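Long-range contact in protein BONZAI 1 (Arabidopsis thaliana, PDB 6KXT), which restrains cell death and defence responses in plants and binds phospholipids in a calcium-dependent way, here represented by its second C2 domain: residues Cys20-Ser25 and Asp59-Trp64. Residues are numbered along the deposited sequence; the frame is centred on the assembly and turned at random. Where two conformers were deposited one is given.
Sequences CSNLES and DLNPIW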
loop_
_atom_site.group_PDB
_atom_site.type_symbol
_atom_site.label_atom_id
_atom_site.label_comp_id
_atom_site.label_asym_id
_atom_site.label_seq_id
_atom_site.Cartn_x
_atom_site.Cartn_y
_atom_site.Cartn_z
ATOM N N CYS A 20 -0.365 -5.067 8.299
ATOM C CA CYS A 20 -0.538 -3.911 9.174
ATOM C C CYS A 20 -0.516 -4.338 10.635
ATOM O O CYS A 20 -0.922 -5.500 10.940
ATOM C CB CYS A 20 -1.805 -3.123 8.913
ATOM S SG CYS A 20 -1.867 -2.446 7.237
ATOM N N SER A 21 -0.049 -3.410 11.471
ATOM C CA SER A 21 -0.016 -3.559 12.940
ATOM C C SER A 21 -0.919 -2.503 13.577
ATOM O O SER A 21 -0.754 -1.326 13.251
ATOM C CB SER A 21 1.402 -3.440 13.411
ATOM O OG SER A 21 1.542 -3.901 14.734
ATOM N N ASN A 22 -1.816 -2.912 14.477
ATOM C CA ASN A 22 -2.454 -2.015 15.473
ATOM C C ASN A 22 -3.349 -0.997 14.745
ATOM O O ASN A 22 -3.310 0.183 15.089
ATOM C CB ASN A 22 -1.387 -1.417 16.412
ATOM C CG ASN A 22 -1.929 -0.729 17.659
ATOM O OD1 ASN A 22 -3.034 -1.017 18.119
ATOM N ND2 ASN A 22 -1.155 0.205 18.214
ATOM N N LEU A 23 -4.179 -1.432 13.788
ATOM C CA LEU A 23 -5.166 -0.509 13.208
ATOM C C LEU A 23 -6.083 0.006 14.324
ATOM O O LEU A 23 -6.439 -0.767 15.238
ATOM C CB LEU A 23 -5.986 -1.221 12.135
ATOM C CG LEU A 23 -5.189 -1.762 10.957
ATOM C CD1 LEU A 23 -6.155 -2.299 9.935
ATOM C CD2 LEU A 23 -4.309 -0.654 10.347
ATOM N N GLU A 24 -6.443 1.264 14.255
ATOM C CA GLU A 24 -7.222 1.875 15.361
ATOM C C GLU A 24 -8.558 1.168 15.531
ATOM O O GLU A 24 -9.242 0.782 14.556
ATOM C CB GLU A 24 -7.473 3.352 15.079
ATOM C CG GLU A 24 -8.206 4.039 16.223
ATOM C CD GLU A 24 -8.340 5.548 16.113
ATOM O OE1 GLU A 24 -9.055 6.027 15.196
ATOM O OE2 GLU A 24 -7.729 6.226 16.961
ATOM N N SER A 25 -8.984 1.125 16.793
ATOM C CA SER A 25 -10.311 0.608 17.184
ATOM C C SER A 25 -10.780 1.441 18.374
ATOM O O SER A 25 -9.961 1.724 19.275
ATOM C CB SER A 25 -10.254 -0.851 17.511
ATOM O OG SER A 25 -11.546 -1.359 17.759
ATOM N N ASP A 59 -10.368 -7.371 11.322
ATOM C CA ASP A 59 -8.944 -7.668 11.605
ATOM C C ASP A 59 -8.158 -6.374 11.816
ATOM O O ASP A 59 -8.050 -5.569 10.873
ATOM C CB ASP A 59 -8.350 -8.497 10.472
ATOM C CG ASP A 59 -6.997 -9.104 10.719
ATOM O OD1 ASP A 59 -6.464 -8.860 11.805
ATOM O OD2 ASP A 59 -6.561 -9.868 9.804
ATOM N N LEU A 60 -7.561 -6.197 12.972
ATOM C CA LEU A 60 -6.770 -4.982 13.272
ATOM C C LEU A 60 -5.272 -5.255 13.024
ATOM O O LEU A 60 -4.485 -4.304 13.137
ATOM C CB LEU A 60 -7.012 -4.527 14.720
ATOM C CG LEU A 60 -8.481 -4.270 15.075
ATOM C CD1 LEU A 60 -8.596 -3.924 16.560
ATOM C CD2 LEU A 60 -9.076 -3.134 14.247
ATOM N N ASN A 61 -4.875 -6.465 12.636
ATOM C CA ASN A 61 -3.465 -6.814 12.343
ATOM C C ASN A 61 -3.415 -7.654 11.066
ATOM O O ASN A 61 -2.893 -8.769 11.080
ATOM C CB ASN A 61 -2.815 -7.473 13.542
ATOM C CG ASN A 61 -2.895 -6.602 14.760
ATOM O OD1 ASN A 61 -1.995 -5.786 14.947
ATOM N ND2 ASN A 61 -3.936 -6.770 15.578
ATOM N N PRO A 62 -4.031 -7.180 9.964
ATOM C CA PRO A 62 -4.140 -7.967 8.753
ATOM C C PRO A 62 -2.809 -8.320 8.077
ATOM O O PRO A 62 -1.844 -7.536 8.110
ATOM C CB PRO A 62 -4.935 -7.065 7.797
ATOM C CG PRO A 62 -4.609 -5.638 8.252
ATOM C CD PRO A 62 -4.569 -5.835 9.766
ATOM N N ILE A 63 -2.779 -9.528 7.516
ATOM C CA ILE A 63 -1.719 -9.963 6.552
ATOM C C ILE A 63 -2.444 -10.406 5.300
ATOM O O ILE A 63 -3.301 -11.290 5.380
ATOM C CB ILE A 63 -0.835 -11.085 7.106
ATOM C CG1 ILE A 63 -0.149 -10.723 8.424
ATOM C CG2 ILE A 63 0.170 -11.485 6.029
ATOM C CD1 ILE A 63 0.451 -11.911 9.193
ATOM N N TRP A 64 -2.206 -9.768 4.150
ATOM C CA TRP A 64 -3.008 -10.063 2.950
ATOM C C TRP A 64 -2.275 -11.054 2.046
ATOM O O TRP A 64 -1.035 -11.227 2.202
ATOM C CB TRP A 64 -3.353 -8.762 2.193
ATOM C CG TRP A 64 -4.361 -7.890 2.868
ATOM C CD1 TRP A 64 -5.721 -8.033 2.852
ATOM C CD2 TRP A 64 -4.070 -6.715 3.637
ATOM N NE1 TRP A 64 -6.279 -7.014 3.570
ATOM C CE2 TRP A 64 -5.308 -6.190 4.075
ATOM C CE3 TRP A 64 -2.893 -6.077 4.062
ATOM C CZ2 TRP A 64 -5.390 -4.996 4.784
ATOM C CZ3 TRP A 64 -2.974 -4.899 4.787
ATOM C CH2 TRP A 64 -4.206 -4.376 5.161
HETATM O O HOH W 1 0.870 -6.783 14.837
#
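Cys20-Ser25 and Asp59-Trp64 meet through backbone hydrogen bonds and apolar packing at one end of a C2 beta-sandwich, where the end of strand 13-21 and the turn after it run beside the loop leading into strand 67-70. The antiparallel pairing of those two strands is thus carried on into irregular chain: Cys20 N donates to Pro62 O (2.9 Å), and beyond the strand Leu23 N donates to Leu60 O (3.0 Å). Between them a side chain stands in for backbone. Asn61, with CG anti to its carbonyl carbon (chi1 -57°), accepts at OD1 a hydrogen bond from Asn22 N (2.9 Å) that comes in from 47° above the amide plane; a water donates to the same oxygen and, in the Ser21 conformer given, also lies within hydrogen-bonding distance of Ser21 OG. Asp59 OD1 fixes the loop from within by accepting from Asn61 N, an Asx turn, while its OD2 forms a salt bridge with Arg56.

Alongside these bonds, Leu23 CD1 packs against Pro62 CD (3.9 Å). Cys20 SG approaches the edge of the Trp64 six-membered ring, 3.6 Å from CZ3, and Pro62 CB lies over one face of the indole, toward its rim. Next to the turn, Leu60 CD1 rests on Ser25 CB (3.6 Å) while CD2 lies near Leu23 CB; an alanine here would probably open a gap beside Ser25 CB and Leu23 CB, where the two methyls now pack. Directional bonds thus align the two segments, and an asparagine amide extends their polar pairing where regular strand geometry has ended.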